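Local coordinates for protein oxygen-independent coproporphyrinogen III oxidase (Escherichia coli, PDB 1OLT) that catalyses the oxygen-independent, S-adenosylmethionine-dependent oxidative decarboxylation of two propionate groups of coproporphyrinogen III, giving protoporphyrinogen IX in heme biosynthesis, at residues L53-H58 against E132-N137; Q107-G112 against N309-T314; T319-M324 against I329-D334. All coordinates share one frame; numbering follows the deposited sequence. Where two conformers were deposited one is given.

In the fold
From the N terminus, residues 53-58 come first, on a strand of the barrel sheet, and contact 1 joins them to the loop that follows helix 120-133 and to strand 136-137. Before that connection closes, the neighbouring parallel strand delivers residues 107-112, which wait until 309-314 for their partner; contact 2 therefore crosses contact 1 along the chain. Contact 3 follows both in series and closes only a short turn, between 319-324 and 329-334. Strand 53-62 lies between strands 105-112 and 320-324: Ser54 bonds to Gln107 on one and to Asp320 on the other. All three contacts include residues that reach the same S-adenosylmethionine.

Contact 1. Residues L53-H58 against E132-N137; sequences LSLYVH and ENFQFN. With SAM (S-adenosylmethionine), chain D.
The methyl CD1 of Leu55 is the main bump here, and the hollow it fills is walled by two phenylalanine rings. It sits over one face of Phe134, off-centre toward the rim, in a CH-pi contact 4.0 Å from the ring centroid, and also reaches CZ of Phe136 at 4.2 Å. With CD1 anti to CA (chi2 180°), Leu55 extends this branch out toward the rings. Its second methyl, CD2, touches CE1 of Phe134 at 4.1 Å. Leu53 runs roughly at right angles to Phe134 and lays CD2 against CD1 of that ring, 4.0 Å away. Two leucines two residues apart thus make a ridge against which Phe134 packs, with no hydrogen bond across the contact. Val105 and Leu322, on the flanking strands, also touch Phe134.

Tyr56 points to the other side of the strand, where adenine C5 of S-adenosylmethionine lies over the centre of its ring, 3.5 Å above the plane. Tyr56 OH and His58 ND1, 2.6 Å apart, share a hydrogen bond, and this helps to fix the tyrosine ring. Replacing Tyr56 with an alanine would probably deprive the adenine of its flat support and His58 ND1 of its hydroxyl mate. One strand with hydrophobic side chains packed outward, here on the segment that follows an outer helix, and a bound S-adenosylmethionine on its inner side, is the layout of the TIM-barrel-like radical SAM core.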
loop_
_atom_site.group_PDB
_atom_site.type_symbol
_atom_site.label_atom_id
_atom_site.label_comp_id
_atom_site.label_asym_id
_atom_site.label_seq_id
_atom_site.Cartn_x
_atom_site.Cartn_y
_atom_site.Cartn_z
ATOM N N LEU A 53 -15.695 9.133 1.272
ATOM C CA LEU A 53 -15.533 7.720 1.482
ATOM C C LEU A 53 -14.633 7.161 0.402
ATOM O O LEU A 53 -14.812 7.412 -0.770
ATOM C CB LEU A 53 -16.925 7.026 1.471
ATOM C CG LEU A 53 -17.020 5.561 1.895
ATOM C CD1 LEU A 53 -16.491 5.288 3.247
ATOM C CD2 LEU A 53 -18.504 5.015 1.804
ATOM N N SER A 54 -13.681 6.368 0.834
ATOM C CA SER A 54 -12.834 5.524 0.018
ATOM C C SER A 54 -13.196 4.046 0.266
ATOM O O SER A 54 -13.495 3.673 1.381
ATOM C CB SER A 54 -11.363 5.794 0.419
ATOM O OG SER A 54 -10.508 4.919 -0.348
ATOM N N LEU A 55 -13.186 3.233 -0.769
ATOM C CA LEU A 55 -13.542 1.847 -0.683
ATOM C C LEU A 55 -12.352 0.998 -1.065
ATOM O O LEU A 55 -11.694 1.278 -2.014
ATOM C CB LEU A 55 -14.725 1.539 -1.620
ATOM C CG LEU A 55 -15.988 2.313 -1.378
ATOM C CD1 LEU A 55 -17.014 1.864 -2.384
ATOM C CD2 LEU A 55 -16.475 2.139 -0.027
ATOM N N TYR A 56 -12.103 -0.053 -0.302
ATOM C CA TYR A 56 -11.105 -1.078 -0.628
ATOM C C TYR A 56 -11.825 -2.440 -0.688
ATOM O O TYR A 56 -12.578 -2.752 0.212
ATOM C CB TYR A 56 -9.982 -1.143 0.431
ATOM C CG TYR A 56 -9.056 -2.260 0.131
ATOM C CD1 TYR A 56 -8.098 -2.139 -0.856
ATOM C CD2 TYR A 56 -9.173 -3.493 0.786
ATOM C CE1 TYR A 56 -7.276 -3.272 -1.201
ATOM C CE2 TYR A 56 -8.327 -4.585 0.476
ATOM C CZ TYR A 56 -7.405 -4.461 -0.511
ATOM O OH TYR A 56 -6.625 -5.525 -0.883
ATOM N N VAL A 57 -11.602 -3.222 -1.754
ATOM C CA VAL A 57 -12.089 -4.586 -1.830
ATOM C C VAL A 57 -10.890 -5.562 -2.018
ATOM O O VAL A 57 -10.036 -5.359 -2.916
ATOM C CB VAL A 57 -13.088 -4.793 -2.989
ATOM C CG1 VAL A 57 -13.592 -6.235 -2.949
ATOM C CG2 VAL A 57 -14.242 -3.792 -2.935
ATOM N N HIS A 58 -10.789 -6.551 -1.136
ATOM C CA HIS A 58 -9.755 -7.554 -1.193
ATOM C C HIS A 58 -10.280 -8.712 -2.067
ATOM O O HIS A 58 -11.362 -9.213 -1.834
ATOM C CB HIS A 58 -9.414 -8.121 0.154
ATOM C CG HIS A 58 -8.049 -8.727 0.184
ATOM N ND1 HIS A 58 -6.911 -7.955 0.132
ATOM C CD2 HIS A 58 -7.637 -10.021 0.255
ATOM C CE1 HIS A 58 -5.851 -8.755 0.202
ATOM N NE2 HIS A 58 -6.269 -10.010 0.277
ATOM N N GLU A 132 -24.279 0.484 -7.425
ATOM C CA GLU A 132 -25.672 0.559 -7.045
ATOM C C GLU A 132 -25.854 0.706 -5.569
ATOM O O GLU A 132 -26.932 1.049 -5.164
ATOM C CB GLU A 132 -26.449 -0.682 -7.539
ATOM C CG GLU A 132 -26.579 -0.604 -9.055
ATOM C CD GLU A 132 -27.423 -1.733 -9.642
ATOM O OE1 GLU A 132 -27.628 -2.764 -8.942
ATOM O OE2 GLU A 132 -27.810 -1.564 -10.819
ATOM N N ASN A 133 -24.839 0.432 -4.755
ATOM C CA ASN A 133 -25.002 0.517 -3.311
ATOM C C ASN A 133 -24.270 1.672 -2.620
ATOM O O ASN A 133 -24.545 1.946 -1.463
ATOM C CB ASN A 133 -24.614 -0.808 -2.664
ATOM C CG ASN A 133 -25.696 -1.835 -2.867
ATOM O OD1 ASN A 133 -26.694 -1.738 -2.232
ATOM N ND2 ASN A 133 -25.512 -2.787 -3.828
ATOM N N PHE A 134 -23.360 2.314 -3.343
ATOM C CA PHE A 134 -22.662 3.511 -2.881
ATOM C C PHE A 134 -22.769 4.564 -3.974
ATOM O O PHE A 134 -22.856 4.228 -5.173
ATOM C CB PHE A 134 -21.153 3.227 -2.617
ATOM C CG PHE A 134 -20.882 2.186 -1.558
ATOM C CD1 PHE A 134 -20.808 2.530 -0.237
ATOM C CD2 PHE A 134 -20.655 0.848 -1.908
ATOM C CE1 PHE A 134 -20.511 1.593 0.723
ATOM C CE2 PHE A 134 -20.369 -0.090 -0.966
ATOM C CZ PHE A 134 -20.290 0.272 0.350
ATOM N N GLN A 135 -22.740 5.815 -3.574
ATOM C CA GLN A 135 -22.747 6.937 -4.486
ATOM C C GLN A 135 -21.316 7.364 -4.881
ATOM O O GLN A 135 -20.589 7.939 -4.085
ATOM C CB GLN A 135 -23.502 8.126 -3.848
ATOM C CG GLN A 135 -23.933 9.129 -4.920
ATOM C CD GLN A 135 -24.897 10.219 -4.437
ATOM O OE1 GLN A 135 -25.661 10.033 -3.447
ATOM N NE2 GLN A 135 -24.888 11.366 -5.153
ATOM N N PHE A 136 -20.947 7.098 -6.130
ATOM C CA PHE A 136 -19.604 7.374 -6.636
ATOM C C PHE A 136 -19.548 8.763 -7.208
ATOM O O PHE A 136 -20.445 9.159 -7.983
ATOM C CB PHE A 136 -19.242 6.410 -7.764
ATOM C CG PHE A 136 -18.727 5.118 -7.301
ATOM C CD1 PHE A 136 -19.529 4.265 -6.537
ATOM C CD2 PHE A 136 -17.460 4.731 -7.607
ATOM C CE1 PHE A 136 -19.064 3.061 -6.114
ATOM C CE2 PHE A 136 -16.966 3.504 -7.156
ATOM C CZ PHE A 136 -17.782 2.687 -6.398
ATOM N N ASN A 137 -18.506 9.513 -6.846
ATOM C CA ASN A 137 -18.240 10.780 -7.535
ATOM C C ASN A 137 -17.890 10.432 -9.009
ATOM O O ASN A 137 -17.260 9.411 -9.309
ATOM C CB ASN A 137 -17.069 11.576 -6.921
ATOM C CG ASN A 137 -17.341 12.054 -5.516
ATOM O OD1 ASN A 137 -18.494 12.105 -5.071
ATOM N ND2 ASN A 137 -16.272 12.434 -4.800
HETATM N N SAM D . 1.952 -5.465 1.692
HETATM C CA SAM D . 3.046 -5.617 0.714
HETATM C C SAM D . 4.408 -5.829 1.407
HETATM O O SAM D . 5.131 -6.827 1.216
HETATM O OXT SAM D . 4.887 -5.020 2.231
HETATM C CB SAM D . 3.077 -4.401 -0.250
HETATM C CG SAM D . 1.854 -4.264 -1.212
HETATM S SD SAM D . 0.699 -2.915 -0.793
HETATM C CE SAM D . 1.248 -1.586 -1.923
HETATM C "C5'" SAM D . -0.957 -3.248 -1.504
HETATM C "C4'" SAM D . -1.585 -4.499 -0.910
HETATM O "O4'" SAM D . -1.844 -4.210 0.455
HETATM C "C3'" SAM D . -2.945 -4.877 -1.507
HETATM O "O3'" SAM D . -2.806 -5.514 -2.764
HETATM C "C2'" SAM D . -3.497 -5.694 -0.373
HETATM O "O2'" SAM D . -2.869 -6.947 -0.334
HETATM C "C1'" SAM D . -3.056 -4.878 0.855
HETATM N N9 SAM D . -4.029 -3.869 1.236
HETATM C C8 SAM D . -4.171 -2.627 0.727
HETATM N N7 SAM D . -5.243 -2.009 1.364
HETATM C C5 SAM D . -5.742 -2.844 2.237
HETATM C C6 SAM D . -6.793 -2.751 3.107
HETATM N N6 SAM D . -7.527 -1.662 3.254
HETATM N N1 SAM D . -7.056 -3.835 3.865
HETATM C C2 SAM D . -6.327 -4.960 3.773
HETATM N N3 SAM D . -5.311 -5.076 2.907
HETATM C C4 SAM D . -5.020 -4.023 2.157
#

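Contact 2. Residues Q107-G112 against N309-T314; sequences QLHWGG and NFQGYT. With SAM (S-adenosylmethionine), chain D.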
loop_
_atom_site.group_PDB
_atom_site.type_symbol
_atom_site.label_atom_id
_atom_site.label_comp_id
_atom_site.label_asym_id
_atom_site.label_seq_id
_atom_site.Cartn_x
_atom_site.Cartn_y
_atom_site.Cartn_z
ATOM N N GLN A 107 -12.929 7.368 -4.055
ATOM C CA GLN A 107 -11.840 6.401 -4.278
ATOM C C GLN A 107 -12.292 4.934 -4.147
ATOM O O GLN A 107 -12.974 4.611 -3.177
ATOM C CB GLN A 107 -10.810 6.675 -3.227
ATOM C CG GLN A 107 -9.458 6.154 -3.491
ATOM C CD GLN A 107 -8.398 6.744 -2.465
ATOM O OE1 GLN A 107 -7.650 7.677 -2.794
ATOM N NE2 GLN A 107 -8.368 6.179 -1.237
ATOM N N LEU A 108 -11.888 4.070 -5.089
ATOM C CA LEU A 108 -12.095 2.632 -4.980
ATOM C C LEU A 108 -10.832 1.967 -5.482
ATOM O O LEU A 108 -10.332 2.319 -6.550
ATOM C CB LEU A 108 -13.269 2.185 -5.863
ATOM C CG LEU A 108 -13.431 0.691 -6.142
ATOM C CD1 LEU A 108 -13.725 -0.029 -4.879
ATOM C CD2 LEU A 108 -14.501 0.490 -7.171
ATOM N N HIS A 109 -10.364 0.964 -4.739
ATOM C CA HIS A 109 -9.282 0.146 -5.156
ATOM C C HIS A 109 -9.568 -1.330 -4.854
ATOM O O HIS A 109 -10.117 -1.670 -3.796
ATOM C CB HIS A 109 -8.040 0.521 -4.433
ATOM C CG HIS A 109 -6.845 -0.278 -4.837
ATOM N ND1 HIS A 109 -5.966 0.152 -5.770
ATOM C CD2 HIS A 109 -6.413 -1.496 -4.458
ATOM C CE1 HIS A 109 -4.990 -0.736 -5.916
ATOM N NE2 HIS A 109 -5.225 -1.735 -5.114
ATOM N N TRP A 110 -9.195 -2.167 -5.799
ATOM C CA TRP A 110 -9.221 -3.587 -5.615
ATOM C C TRP A 110 -7.757 -4.050 -5.502
ATOM O O TRP A 110 -6.962 -3.836 -6.395
ATOM C CB TRP A 110 -9.871 -4.305 -6.794
ATOM C CG TRP A 110 -11.374 -4.023 -7.000
ATOM C CD1 TRP A 110 -12.180 -3.193 -6.266
ATOM C CD2 TRP A 110 -12.205 -4.556 -8.040
ATOM N NE1 TRP A 110 -13.440 -3.151 -6.792
ATOM C CE2 TRP A 110 -13.500 -3.990 -7.880
ATOM C CE3 TRP A 110 -12.004 -5.452 -9.083
ATOM C CZ2 TRP A 110 -14.558 -4.283 -8.737
ATOM C CZ3 TRP A 110 -13.088 -5.736 -9.951
ATOM C CH2 TRP A 110 -14.321 -5.176 -9.761
ATOM N N GLY A 111 -7.491 -4.778 -4.432
ATOM C CA GLY A 111 -6.204 -5.328 -4.141
ATOM C C GLY A 111 -6.324 -6.830 -3.902
ATOM O O GLY A 111 -7.409 -7.425 -4.001
ATOM N N GLY A 112 -5.232 -7.429 -3.497
ATOM C CA GLY A 112 -5.254 -8.868 -3.245
ATOM C C GLY A 112 -3.885 -9.422 -2.889
ATOM O O GLY A 112 -3.105 -8.722 -2.200
ATOM N N ASN A 309 -2.484 5.829 3.076
ATOM C CA ASN A 309 -3.423 4.867 3.649
ATOM C C ASN A 309 -2.756 3.520 3.572
ATOM O O ASN A 309 -1.555 3.460 3.318
ATOM C CB ASN A 309 -4.773 4.931 2.926
ATOM C CG ASN A 309 -4.642 4.879 1.412
ATOM O OD1 ASN A 309 -4.052 3.929 0.850
ATOM N ND2 ASN A 309 -5.201 5.885 0.736
ATOM N N PHE A 310 -3.496 2.429 3.775
ATOM C CA PHE A 310 -2.899 1.119 3.704
ATOM C C PHE A 310 -2.399 0.723 2.349
ATOM O O PHE A 310 -1.553 -0.144 2.263
ATOM C CB PHE A 310 -3.907 0.018 4.201
ATOM C CG PHE A 310 -3.900 -0.131 5.643
ATOM C CD1 PHE A 310 -2.870 -0.830 6.258
ATOM C CD2 PHE A 310 -4.868 0.443 6.403
ATOM C CE1 PHE A 310 -2.838 -0.983 7.610
ATOM C CE2 PHE A 310 -4.858 0.309 7.810
ATOM C CZ PHE A 310 -3.854 -0.391 8.419
ATOM N N GLN A 311 -2.991 1.259 1.284
ATOM C CA GLN A 311 -2.559 0.908 -0.050
ATOM C C GLN A 311 -1.299 1.714 -0.378
ATOM O O GLN A 311 -0.538 1.272 -1.152
ATOM C CB GLN A 311 -3.675 1.165 -1.079
ATOM C CG GLN A 311 -3.344 0.809 -2.557
ATOM C CD GLN A 311 -2.866 -0.593 -2.762
ATOM O OE1 GLN A 311 -3.221 -1.471 -2.011
ATOM N NE2 GLN A 311 -2.053 -0.818 -3.831
ATOM N N GLY A 312 -1.071 2.860 0.258
ATOM C CA GLY A 312 0.130 3.655 0.002
ATOM C C GLY A 312 -0.103 5.138 -0.084
ATOM O O GLY A 312 -1.050 5.694 0.498
ATOM N N TYR A 313 0.802 5.834 -0.772
ATOM C CA TYR A 313 0.673 7.275 -0.870
ATOM C C TYR A 313 -0.564 7.696 -1.679
ATOM O O TYR A 313 -0.963 6.999 -2.609
ATOM C CB TYR A 313 1.912 7.839 -1.512
ATOM C CG TYR A 313 3.123 7.860 -0.624
ATOM C CD1 TYR A 313 3.126 8.549 0.579
ATOM C CD2 TYR A 313 4.263 7.229 -1.009
ATOM C CE1 TYR A 313 4.277 8.589 1.389
ATOM C CE2 TYR A 313 5.428 7.295 -0.233
ATOM C CZ TYR A 313 5.427 7.971 0.972
ATOM O OH TYR A 313 6.594 7.992 1.722
ATOM N N THR A 314 -1.115 8.852 -1.335
ATOM C CA THR A 314 -2.319 9.338 -1.985
ATOM C C THR A 314 -2.491 10.801 -1.738
ATOM O O THR A 314 -2.066 11.292 -0.691
ATOM C CB THR A 314 -3.610 8.569 -1.466
ATOM O OG1 THR A 314 -4.777 9.034 -2.161
ATOM C CG2 THR A 314 -3.911 8.928 -0.014
HETATM N N SAM D . 1.952 -5.465 1.692
HETATM C CA SAM D . 3.046 -5.617 0.714
HETATM C C SAM D . 4.408 -5.829 1.407
HETATM O O SAM D . 5.131 -6.827 1.216
HETATM O OXT SAM D . 4.887 -5.020 2.231
HETATM C CB SAM D . 3.077 -4.401 -0.250
HETATM C CG SAM D . 1.854 -4.264 -1.212
HETATM S SD SAM D . 0.699 -2.915 -0.793
HETATM C CE SAM D . 1.248 -1.586 -1.923
HETATM C "C5'" SAM D . -0.957 -3.248 -1.504
HETATM C "C4'" SAM D . -1.585 -4.499 -0.910
HETATM O "O4'" SAM D . -1.844 -4.210 0.455
HETATM C "C3'" SAM D . -2.945 -4.877 -1.507
HETATM O "O3'" SAM D . -2.806 -5.514 -2.764
HETATM C "C2'" SAM D . -3.497 -5.694 -0.373
HETATM O "O2'" SAM D . -2.869 -6.947 -0.334
HETATM C "C1'" SAM D . -3.056 -4.878 0.855
HETATM N N9 SAM D . -4.029 -3.869 1.236
HETATM C C8 SAM D . -4.171 -2.627 0.727
HETATM N N7 SAM D . -5.243 -2.009 1.364
HETATM C C5 SAM D . -5.742 -2.844 2.237
HETATM C C6 SAM D . -6.793 -2.751 3.107
HETATM N N6 SAM D . -7.527 -1.662 3.254
HETATM N N1 SAM D . -7.056 -3.835 3.865
HETATM C C2 SAM D . -6.327 -4.960 3.773
HETATM N N3 SAM D . -5.311 -5.076 2.907
HETATM C C4 SAM D . -5.020 -4.023 2.157
#
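The amide of Gln311 lies flat on the imidazole of His109, the two planes stacked 24° apart, although the side chains themselves cross at about a right angle. CG of Gln311 stands almost on the ring normal, 4.0 Å from the centroid, while CD is over the rim, 3.5 Å from His109 NE2. A bend at chi2 (54°) folds the amide down onto the ring and sets OE1 against the S-adenosylmethionine, 2.9 Å from C5' and close to C8. The imidazole is held from its edge: ND1 bonds to Ser143 and NE2 to Glu145, which itself hydrogen-bonds S-adenosylmethionine.

His109 belongs to a parallel strand of the radical SAM barrel, which runs into the glycine-rich sequence at the position of the family's GGE motif. Gly112 grips the ribose there, its N donating to O3' at 3.2 Å and its O accepting from O2' at 2.6 Å; a CB on Gly111 would collide with O3'.

Across from the strand, Asn309 closes an Asx turn in the conformer described: Gln311 N meets OD1 in the carbonyl plane, on a lone pair, at 2.9 Å, whereas Gly312 N approaches OD1 from above that plane. Farther along, the bond from Thr314 OG1 to Gln107 OE1 is weak and not settled, since that proton has another acceptor within reach; Gln107, whose NE2 bonds to Ser54, also has a second conformer.

Contact 3. Residues T319-M324 against I329-D334; sequences TDLLGM and ISMIGD. With SAM (S-adenosylmethionine), chain D.
Leu321 and Met331 face each other as an antiparallel hydrogen-bonded pair in a beta-hairpin, whose strands run 157° apart in direction and are joined by four residues. Leu321 N gives to Met331 O at 2.8 Å, and Met331 N returns the bond to Leu321 O at 2.9 Å. Beside these bonds the leucine methyl CD2 meets the methionine methyl CE at 3.6 Å, the thioether chain being bent at its last torsion. On the other side of the hairpin, Leu322 and Ile332 lie alongside each other, pointing the same way, with their CD1 methyls in contact. Nearer the turn, Ser330 holds OG anti to its carbonyl carbon (chi1 -59°), where the hydroxyl accepts the N-H of Gly323 at 3.0 Å.

The next shell fixes the ends. Toward the turn, both hydrogen bonds of Ile329 to the adenine edge of S-adenosylmethionine come from its backbone: its N donates to N1 at 2.8 Å and its O accepts from N6 at 3.0 Å. The adjacent Gly323 comes close to that same carbonyl, and a CB there would collide with it. At the far end Asp320 OD1 takes the N-H of Gly333 at 3.2 Å, met from well above the carboxylate plane, while OD2 is paired with Arg103 in a salt bridge. Gly333 turns the chain with positive phi.

Farther out, strand 53-62 flanks strand 320-324 through backbone bonds, joining the hairpin to the barrel sheet, and Asn309 and Phe310 pack on Met331. A water lies 2.6 Å from Ser330 OG and within bonding distance of Gly323 O, to which it may donate.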
loop_
_atom_site.group_PDB
_atom_site.type_symbol
_atom_site.label_atom_id
_atom_site.label_comp_id
_atom_site.label_asym_id
_atom_site.label_seq_id
_atom_site.Cartn_x
_atom_site.Cartn_y
_atom_site.Cartn_z
ATOM N N THR A 319 -10.255 10.995 4.486
ATOM C CA THR A 319 -11.359 10.165 4.061
ATOM C C THR A 319 -11.586 9.046 5.086
ATOM O O THR A 319 -10.671 8.637 5.775
ATOM C CB THR A 319 -11.130 9.531 2.649
ATOM O OG1 THR A 319 -10.064 8.565 2.713
ATOM C CG2 THR A 319 -10.661 10.589 1.667
ATOM N N ASP A 320 -12.826 8.558 5.169
ATOM C CA ASP A 320 -13.069 7.326 5.852
ATOM C C ASP A 320 -12.878 6.234 4.793
ATOM O O ASP A 320 -13.324 6.399 3.648
ATOM C CB ASP A 320 -14.479 7.270 6.393
ATOM C CG ASP A 320 -14.678 8.085 7.633
ATOM O OD1 ASP A 320 -13.724 8.296 8.389
ATOM O OD2 ASP A 320 -15.803 8.557 7.943
ATOM N N LEU A 321 -12.252 5.127 5.183
ATOM C CA LEU A 321 -11.923 4.034 4.276
ATOM C C LEU A 321 -12.663 2.799 4.755
ATOM O O LEU A 321 -12.459 2.351 5.890
ATOM C CB LEU A 321 -10.430 3.751 4.324
ATOM C CG LEU A 321 -10.002 2.365 3.798
ATOM C CD1 LEU A 321 -9.936 2.537 2.391
ATOM C CD2 LEU A 321 -8.620 1.901 4.412
ATOM N N LEU A 322 -13.556 2.292 3.918
ATOM C CA LEU A 322 -14.255 1.063 4.189
ATOM C C LEU A 322 -13.635 -0.070 3.399
ATOM O O LEU A 322 -13.576 -0.048 2.156
ATOM C CB LEU A 322 -15.743 1.169 3.817
ATOM C CG LEU A 322 -16.533 -0.099 4.009
ATOM C CD1 LEU A 322 -16.667 -0.524 5.487
ATOM C CD2 LEU A 322 -17.947 0.020 3.340
ATOM N N GLY A 323 -13.251 -1.102 4.116
ATOM C CA GLY A 323 -12.591 -2.230 3.536
ATOM C C GLY A 323 -13.554 -3.411 3.552
ATOM O O GLY A 323 -14.157 -3.737 4.601
ATOM N N MET A 324 -13.718 -4.043 2.397
ATOM C CA MET A 324 -14.656 -5.193 2.237
ATOM C C MET A 324 -13.868 -6.398 1.760
ATOM O O MET A 324 -12.846 -6.248 1.078
ATOM C CB MET A 324 -15.720 -4.856 1.202
ATOM C CG MET A 324 -16.797 -3.853 1.641
ATOM S SD MET A 324 -17.469 -2.928 0.196
ATOM C CE MET A 324 -16.252 -1.628 0.080
ATOM N N ILE A 329 -9.045 -4.189 5.826
ATOM C CA ILE A 329 -8.989 -3.138 6.865
ATOM C C ILE A 329 -9.728 -1.864 6.509
ATOM O O ILE A 329 -9.611 -1.358 5.397
ATOM C CB ILE A 329 -7.531 -2.805 7.224
ATOM C CG1 ILE A 329 -6.848 -4.052 7.781
ATOM C CG2 ILE A 329 -7.466 -1.787 8.359
ATOM C CD1 ILE A 329 -5.259 -3.989 7.763
ATOM N N SER A 330 -10.488 -1.364 7.466
ATOM C CA SER A 330 -11.203 -0.093 7.388
ATOM C C SER A 330 -10.509 0.917 8.333
ATOM O O SER A 330 -10.066 0.509 9.387
ATOM C CB SER A 330 -12.636 -0.272 7.857
ATOM O OG SER A 330 -13.356 -1.224 7.087
ATOM N N MET A 331 -10.419 2.192 7.928
ATOM C CA MET A 331 -9.976 3.295 8.748
ATOM C C MET A 331 -11.108 4.333 8.778
ATOM O O MET A 331 -11.279 5.108 7.851
ATOM C CB MET A 331 -8.731 3.901 8.159
ATOM C CG MET A 331 -7.664 2.846 8.143
ATOM S SD MET A 331 -6.016 3.277 7.458
ATOM C CE MET A 331 -6.348 4.264 5.813
ATOM N N ILE A 332 -11.884 4.311 9.849
ATOM C CA ILE A 332 -13.100 5.081 9.900
ATOM C C ILE A 332 -13.222 5.779 11.267
ATOM O O ILE A 332 -13.123 5.147 12.286
ATOM C CB ILE A 332 -14.342 4.162 9.678
ATOM C CG1 ILE A 332 -14.293 3.476 8.285
ATOM C CG2 ILE A 332 -15.612 4.962 9.759
ATOM C CD1 ILE A 332 -15.403 2.499 8.101
ATOM N N GLY A 333 -13.521 7.037 11.272
ATOM C CA GLY A 333 -13.845 7.739 12.525
ATOM C C GLY A 333 -12.858 7.548 13.702
ATOM O O GLY A 333 -13.262 7.141 14.768
ATOM N N ASP A 334 -11.578 7.726 13.422
ATOM C CA ASP A 334 -10.490 7.418 14.346
ATOM C C ASP A 334 -10.498 5.977 14.934
ATOM O O ASP A 334 -10.130 5.771 16.101
ATOM C CB ASP A 334 -10.376 8.491 15.441
ATOM C CG ASP A 334 -10.383 9.925 14.851
ATOM O OD1 ASP A 334 -9.595 10.288 13.932
ATOM O OD2 ASP A 334 -11.236 10.692 15.159
HETATM N N SAM D . 1.952 -5.465 1.692
HETATM C CA SAM D . 3.046 -5.617 0.714
HETATM C C SAM D . 4.408 -5.829 1.407
HETATM O O SAM D . 5.131 -6.827 1.216
HETATM O OXT SAM D . 4.887 -5.020 2.231
HETATM C CB SAM D . 3.077 -4.401 -0.250
HETATM C CG SAM D . 1.854 -4.264 -1.212
HETATM S SD SAM D . 0.699 -2.915 -0.793
HETATM C CE SAM D . 1.248 -1.586 -1.923
HETATM C "C5'" SAM D . -0.957 -3.248 -1.504
HETATM C "C4'" SAM D . -1.585 -4.499 -0.910
HETATM O "O4'" SAM D . -1.844 -4.210 0.455
HETATM C "C3'" SAM D . -2.945 -4.877 -1.507
HETATM O "O3'" SAM D . -2.806 -5.514 -2.764
HETATM C "C2'" SAM D . -3.497 -5.694 -0.373
HETATM O "O2'" SAM D . -2.869 -6.947 -0.334
HETATM C "C1'" SAM D . -3.056 -4.878 0.855
HETATM N N9 SAM D . -4.029 -3.869 1.236
HETATM C C8 SAM D . -4.171 -2.627 0.727
HETATM N N7 SAM D . -5.243 -2.009 1.364
HETATM C C5 SAM D . -5.742 -2.844 2.237
HETATM C C6 SAM D . -6.793 -2.751 3.107
HETATM N N6 SAM D . -7.527 -1.662 3.254
HETATM N N1 SAM D . -7.056 -3.835 3.865
HETATM C C2 SAM D . -6.327 -4.960 3.773
HETATM N N3 SAM D . -5.311 -5.076 2.907
HETATM C C4 SAM D . -5.020 -4.023 2.157
HETATM O O HOH W 1 -12.925 -3.805 7.094
#